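Local structure of cytochrome P450 (Bacillus megaterium, 5L92) at residues V38-H51 and T301-V313. The protein binds heme and the steroid corticosterone and probably acts as a monooxygenase that oxidises steroids with molecular oxygen. Sequence-based numbering, arbitrary orientation.
Sequences VQWDEERQVWDVFH and TLAGKKLKAGEHV
Trp47 lays one face of its indole against Leu307, whose branched CG sits 3.5 Å from the centroid of the five-membered ring, a CH-pi contact almost on the ring normal; Trp40 lies over the opposite face. With CG anti to its carbonyl carbon (chi1 -68°), the indole turns NE1 to Glu311 OE1, 2.9 Å away in the ring plane, along a nearly straight bond. The same oxygen accepts from Lys308 N across the other face of the carboxylate, so two donors fix the acid beside the 308-311 type II turn. Replacing Trp47 by an alanine would probably open a gap over Leu307 and leave Glu311 OE1 without the indole N-H. In the backbone, Trp47 N donates to His312 O (3.0 Å), pairing strands 46-49 and 312-315 in parallel within the mixed five-stranded beta-sheet of the P450 fold. Val49, beta-branched as suits a strand and apolar as suits burial, touches both Leu302 CD2 and Val313 CG1 with CG2 at 3.7 Å. At the margin, long Lys305 runs its methylenes past Val38 CG1, then bends to bring NZ within 2.9 Å of Val38 O. Toward solvent, direct packing gives way to water: one joins NZ to Trp40 N, another links Gln45 O with the backbone N of exposed His312.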
loop_
_atom_site.group_PDB
_atom_site.type_symbol
_atom_site.label_atom_id
_atom_site.label_comp_id
_atom_site.label_asym_id
_atom_site.label_seq_id
_atom_site.Cartn_x
_atom_site.Cartn_y
_atom_site.Cartn_z
ATOM N N VAL A 38 -3.873 13.626 -19.686
ATOM C CA VAL A 38 -4.850 14.202 -18.761
ATOM C C VAL A 38 -6.184 14.143 -19.469
ATOM O O VAL A 38 -6.360 14.794 -20.499
ATOM C CB VAL A 38 -4.503 15.642 -18.367
ATOM C CG1 VAL A 38 -5.667 16.333 -17.608
ATOM C CG2 VAL A 38 -3.236 15.647 -17.536
ATOM N N GLN A 39 -7.132 13.371 -18.945
ATOM C CA GLN A 39 -8.402 13.333 -19.652
ATOM C C GLN A 39 -9.561 12.955 -18.754
ATOM O O GLN A 39 -9.429 12.176 -17.799
ATOM C CB GLN A 39 -8.340 12.413 -20.880
ATOM C CG GLN A 39 -8.388 10.922 -20.693
ATOM C CD GLN A 39 -8.260 10.204 -22.055
ATOM O OE1 GLN A 39 -7.220 9.610 -22.383
ATOM N NE2 GLN A 39 -9.302 10.311 -22.869
ATOM N N TRP A 40 -10.688 13.599 -19.049
ATOM C CA TRP A 40 -11.911 13.374 -18.306
ATOM C C TRP A 40 -12.528 12.073 -18.785
ATOM O O TRP A 40 -12.725 11.868 -19.993
ATOM C CB TRP A 40 -12.877 14.535 -18.501
ATOM C CG TRP A 40 -14.223 14.339 -17.842
ATOM C CD1 TRP A 40 -15.413 14.037 -18.455
ATOM C CD2 TRP A 40 -14.513 14.462 -16.454
ATOM N NE1 TRP A 40 -16.418 13.960 -17.527
ATOM C CE2 TRP A 40 -15.900 14.219 -16.289
ATOM C CE3 TRP A 40 -13.742 14.747 -15.329
ATOM C CZ2 TRP A 40 -16.529 14.250 -15.048
ATOM C CZ3 TRP A 40 -14.388 14.774 -14.062
ATOM C CH2 TRP A 40 -15.757 14.534 -13.948
ATOM N N ASP A 41 -12.801 11.188 -17.841
ATOM C CA ASP A 41 -13.511 9.951 -18.122
ATOM C C ASP A 41 -14.966 10.106 -17.718
ATOM O O ASP A 41 -15.284 10.217 -16.527
ATOM C CB ASP A 41 -12.914 8.750 -17.401
ATOM C CG ASP A 41 -13.446 7.475 -17.965
ATOM O OD1 ASP A 41 -13.115 7.186 -19.142
ATOM O OD2 ASP A 41 -14.261 6.828 -17.293
ATOM N N GLU A 42 -15.848 10.083 -18.723
ATOM C CA GLU A 42 -17.271 10.311 -18.490
ATOM C C GLU A 42 -17.851 9.256 -17.566
ATOM O O GLU A 42 -18.510 9.576 -16.573
ATOM C CB GLU A 42 -18.028 10.333 -19.832
ATOM C CG GLU A 42 -17.848 11.629 -20.610
ATOM C CD GLU A 42 -16.629 11.651 -21.518
ATOM O OE1 GLU A 42 -15.925 10.602 -21.669
ATOM O OE2 GLU A 42 -16.405 12.739 -22.100
ATOM N N GLU A 43 -17.630 7.985 -17.895
ATOM C CA GLU A 43 -18.129 6.879 -17.075
ATOM C C GLU A 43 -17.716 7.028 -15.614
ATOM O O GLU A 43 -18.567 7.147 -14.728
ATOM C CB GLU A 43 -17.625 5.550 -17.662
ATOM C CG GLU A 43 -18.201 4.302 -17.014
ATOM C CD GLU A 43 -19.706 4.252 -17.116
ATOM O OE1 GLU A 43 -20.233 4.324 -18.256
ATOM O OE2 GLU A 43 -20.356 4.165 -16.062
ATOM N N ARG A 44 -16.403 7.047 -15.337
ATOM C CA ARG A 44 -15.956 7.086 -13.947
ATOM C C ARG A 44 -15.989 8.480 -13.344
ATOM O O ARG A 44 -15.772 8.613 -12.132
ATOM C CB ARG A 44 -14.546 6.496 -13.829
ATOM C CG ARG A 44 -14.513 4.988 -13.902
ATOM C CD ARG A 44 -13.069 4.463 -13.910
ATOM N NE ARG A 44 -12.374 4.943 -15.118
ATOM C CZ ARG A 44 -11.324 5.766 -15.116
ATOM N NH1 ARG A 44 -10.752 6.173 -13.975
ATOM N NH2 ARG A 44 -10.804 6.135 -16.272
ATOM N N GLN A 45 -16.272 9.528 -14.125
ATOM C CA GLN A 45 -16.479 10.859 -13.527
ATOM C C GLN A 45 -15.205 11.370 -12.826
ATOM O O GLN A 45 -15.244 11.894 -11.713
ATOM C CB GLN A 45 -17.663 10.813 -12.547
ATOM C CG GLN A 45 -18.985 10.460 -13.174
ATOM C CD GLN A 45 -19.629 11.660 -13.843
ATOM O OE1 GLN A 45 -20.048 12.578 -13.169
ATOM N NE2 GLN A 45 -19.664 11.669 -15.181
ATOM N N VAL A 46 -14.058 11.206 -13.483
ATOM C CA VAL A 46 -12.778 11.640 -12.931
ATOM C C VAL A 46 -11.890 12.141 -14.064
ATOM O O VAL A 46 -12.045 11.754 -15.227
ATOM C CB VAL A 46 -12.038 10.507 -12.142
ATOM C CG1 VAL A 46 -12.837 10.032 -10.935
ATOM C CG2 VAL A 46 -11.702 9.333 -13.045
ATOM N N TRP A 47 -10.937 12.992 -13.707
ATOM C CA TRP A 47 -9.787 13.296 -14.547
ATOM C C TRP A 47 -8.680 12.295 -14.247
ATOM O O TRP A 47 -8.117 12.317 -13.157
ATOM C CB TRP A 47 -9.238 14.694 -14.275
ATOM C CG TRP A 47 -10.082 15.782 -14.670
ATOM C CD1 TRP A 47 -10.977 16.431 -13.898
ATOM C CD2 TRP A 47 -10.127 16.394 -15.950
ATOM N NE1 TRP A 47 -11.562 17.436 -14.600
ATOM C CE2 TRP A 47 -11.073 17.424 -15.878
ATOM C CE3 TRP A 47 -9.445 16.181 -17.151
ATOM C CZ2 TRP A 47 -11.375 18.244 -16.960
ATOM C CZ3 TRP A 47 -9.745 16.998 -18.239
ATOM C CH2 TRP A 47 -10.704 18.022 -18.129
ATOM N N ASP A 48 -8.371 11.446 -15.214
ATOM C CA ASP A 48 -7.199 10.588 -15.164
ATOM C C ASP A 48 -5.940 11.372 -15.533
ATOM O O ASP A 48 -5.964 12.228 -16.422
ATOM C CB ASP A 48 -7.383 9.426 -16.126
ATOM C CG ASP A 48 -8.449 8.469 -15.678
ATOM O OD1 ASP A 48 -8.580 8.203 -14.469
ATOM O OD2 ASP A 48 -9.157 7.961 -16.556
ATOM N N VAL A 49 -4.846 11.096 -14.819
ATOM C CA VAL A 49 -3.536 11.720 -15.068
ATOM C C VAL A 49 -2.488 10.606 -15.192
ATOM O O VAL A 49 -2.189 9.908 -14.211
ATOM C CB VAL A 49 -3.178 12.704 -13.956
ATOM C CG1 VAL A 49 -1.800 13.296 -14.157
ATOM C CG2 VAL A 49 -4.243 13.815 -13.890
ATOM N N PHE A 50 -1.904 10.468 -16.382
ATOM C CA PHE A 50 -1.096 9.298 -16.697
ATOM C C PHE A 50 0.393 9.568 -16.854
ATOM O O PHE A 50 1.174 8.618 -16.823
ATOM C CB PHE A 50 -1.590 8.645 -17.993
ATOM C CG PHE A 50 -2.969 8.036 -17.898
ATOM C CD1 PHE A 50 -3.163 6.792 -17.337
ATOM C CD2 PHE A 50 -4.069 8.693 -18.417
ATOM C CE1 PHE A 50 -4.453 6.223 -17.254
ATOM C CE2 PHE A 50 -5.338 8.127 -18.353
ATOM C CZ PHE A 50 -5.527 6.892 -17.763
ATOM N N HIS A 51 0.803 10.794 -17.088
ATOM C CA HIS A 51 2.209 11.056 -17.319
ATOM C C HIS A 51 2.868 11.507 -16.035
ATOM O O HIS A 51 2.225 12.040 -15.125
ATOM C CB HIS A 51 2.420 12.082 -18.437
ATOM C CG HIS A 51 1.942 13.466 -18.120
ATOM N ND1 HIS A 51 0.661 13.740 -17.673
ATOM C CD2 HIS A 51 2.569 14.661 -18.226
ATOM C CE1 HIS A 51 0.532 15.045 -17.511
ATOM N NE2 HIS A 51 1.677 15.624 -17.833
ATOM N N THR A 301 -5.506 24.661 -14.465
ATOM C CA THR A 301 -5.119 24.083 -15.732
ATOM C C THR A 301 -3.989 23.095 -15.469
ATOM O O THR A 301 -3.063 23.399 -14.716
ATOM C CB THR A 301 -4.716 25.182 -16.713
ATOM O OG1 THR A 301 -5.837 26.061 -16.891
ATOM C CG2 THR A 301 -4.290 24.593 -18.095
ATOM N N LEU A 302 -4.116 21.889 -16.021
ATOM C CA LEU A 302 -3.137 20.819 -15.820
ATOM C C LEU A 302 -2.876 20.233 -17.193
ATOM O O LEU A 302 -3.807 19.718 -17.812
ATOM C CB LEU A 302 -3.650 19.732 -14.863
ATOM C CG LEU A 302 -2.669 18.570 -14.590
ATOM C CD1 LEU A 302 -1.500 19.059 -13.735
ATOM C CD2 LEU A 302 -3.318 17.346 -13.933
ATOM N N ALA A 303 -1.655 20.394 -17.706
ATOM C CA ALA A 303 -1.324 19.985 -19.084
ATOM C C ALA A 303 -2.346 20.509 -20.101
ATOM O O ALA A 303 -2.784 19.802 -21.017
ATOM C CB ALA A 303 -1.200 18.464 -19.171
ATOM N N GLY A 304 -2.748 21.765 -19.932
ATOM C CA GLY A 304 -3.612 22.397 -20.917
ATOM C C GLY A 304 -5.082 22.055 -20.810
ATOM O O GLY A 304 -5.873 22.532 -21.635
ATOM N N LYS A 305 -5.471 21.256 -19.823
ATOM C CA LYS A 305 -6.855 20.931 -19.547
ATOM C C LYS A 305 -7.339 21.751 -18.362
ATOM O O LYS A 305 -6.568 22.088 -17.473
ATOM C CB LYS A 305 -6.998 19.440 -19.252
ATOM C CG LYS A 305 -6.710 18.533 -20.455
ATOM C CD LYS A 305 -7.879 18.561 -21.442
ATOM C CE LYS A 305 -7.563 17.740 -22.689
ATOM N NZ LYS A 305 -7.883 16.303 -22.471
ATOM N N LYS A 306 -8.621 22.052 -18.338
ATOM C CA LYS A 306 -9.170 23.001 -17.376
ATOM C C LYS A 306 -10.010 22.231 -16.363
ATOM O O LYS A 306 -11.177 21.928 -16.605
ATOM C CB LYS A 306 -9.975 24.078 -18.098
ATOM C CG LYS A 306 -9.103 24.902 -19.041
ATOM C CD LYS A 306 -9.922 25.840 -19.890
ATOM C CE LYS A 306 -10.432 27.013 -19.062
ATOM N NZ LYS A 306 -11.579 27.737 -19.700
ATOM N N LEU A 307 -9.410 21.934 -15.219
ATOM C CA LEU A 307 -10.092 21.192 -14.180
ATOM C C LEU A 307 -10.895 22.183 -13.342
ATOM O O LEU A 307 -10.451 23.304 -13.110
ATOM C CB LEU A 307 -9.072 20.418 -13.345
ATOM C CG LEU A 307 -8.433 19.177 -14.006
ATOM C CD1 LEU A 307 -7.741 19.434 -15.322
ATOM C CD2 LEU A 307 -7.422 18.569 -13.108
ATOM N N LYS A 308 -12.102 21.796 -12.946
ATOM C CA LYS A 308 -12.998 22.682 -12.214
ATOM C C LYS A 308 -13.053 22.301 -10.741
ATOM O O LYS A 308 -12.979 21.116 -10.384
ATOM C CB LYS A 308 -14.430 22.647 -12.765
ATOM C CG LYS A 308 -14.526 22.854 -14.239
ATOM C CD LYS A 308 -13.931 24.194 -14.648
ATOM C CE LYS A 308 -14.258 24.494 -16.089
ATOM N NZ LYS A 308 -15.748 24.601 -16.214
ATOM N N ALA A 309 -13.219 23.324 -9.906
ATOM C CA ALA A 309 -13.469 23.151 -8.482
ATOM C C ALA A 309 -14.417 21.991 -8.236
ATOM O O ALA A 309 -15.474 21.899 -8.864
ATOM C CB ALA A 309 -14.055 24.453 -7.901
ATOM N N GLY A 310 -14.036 21.103 -7.303
ATOM C CA GLY A 310 -14.892 20.001 -6.923
ATOM C C GLY A 310 -14.841 18.761 -7.798
ATOM O O GLY A 310 -15.441 17.744 -7.436
ATOM N N GLU A 311 -14.140 18.784 -8.926
ATOM C CA GLU A 311 -13.957 17.568 -9.710
ATOM C C GLU A 311 -12.860 16.654 -9.116
ATOM O O GLU A 311 -11.874 17.112 -8.529
ATOM C CB GLU A 311 -13.650 17.960 -11.146
ATOM C CG GLU A 311 -14.931 18.345 -11.915
ATOM C CD GLU A 311 -14.708 19.187 -13.126
ATOM O OE1 GLU A 311 -13.563 19.330 -13.571
ATOM O OE2 GLU A 311 -15.700 19.743 -13.643
ATOM N N HIS A 312 -13.057 15.345 -9.253
ATOM C CA HIS A 312 -12.089 14.366 -8.766
ATOM C C HIS A 312 -10.984 14.114 -9.800
ATOM O O HIS A 312 -11.219 14.173 -11.006
ATOM C CB HIS A 312 -12.781 13.035 -8.440
ATOM C CG HIS A 312 -13.797 13.121 -7.346
ATOM N ND1 HIS A 312 -14.191 14.313 -6.780
ATOM C CD2 HIS A 312 -14.529 12.158 -6.735
ATOM C CE1 HIS A 312 -15.120 14.083 -5.869
ATOM N NE2 HIS A 312 -15.336 12.782 -5.816
ATOM N N VAL A 313 -9.784 13.785 -9.308
ATOM C CA VAL A 313 -8.598 13.542 -10.122
ATOM C C VAL A 313 -7.981 12.224 -9.669
ATOM O O VAL A 313 -7.919 11.949 -8.469
ATOM C CB VAL A 313 -7.566 14.698 -10.004
ATOM C CG1 VAL A 313 -6.357 14.483 -10.901
ATOM C CG2 VAL A 313 -8.203 15.988 -10.314
HETATM O O HOH W 1 -10.724 15.229 -21.337
HETATM O O HOH W 2 -15.448 14.531 -10.574
#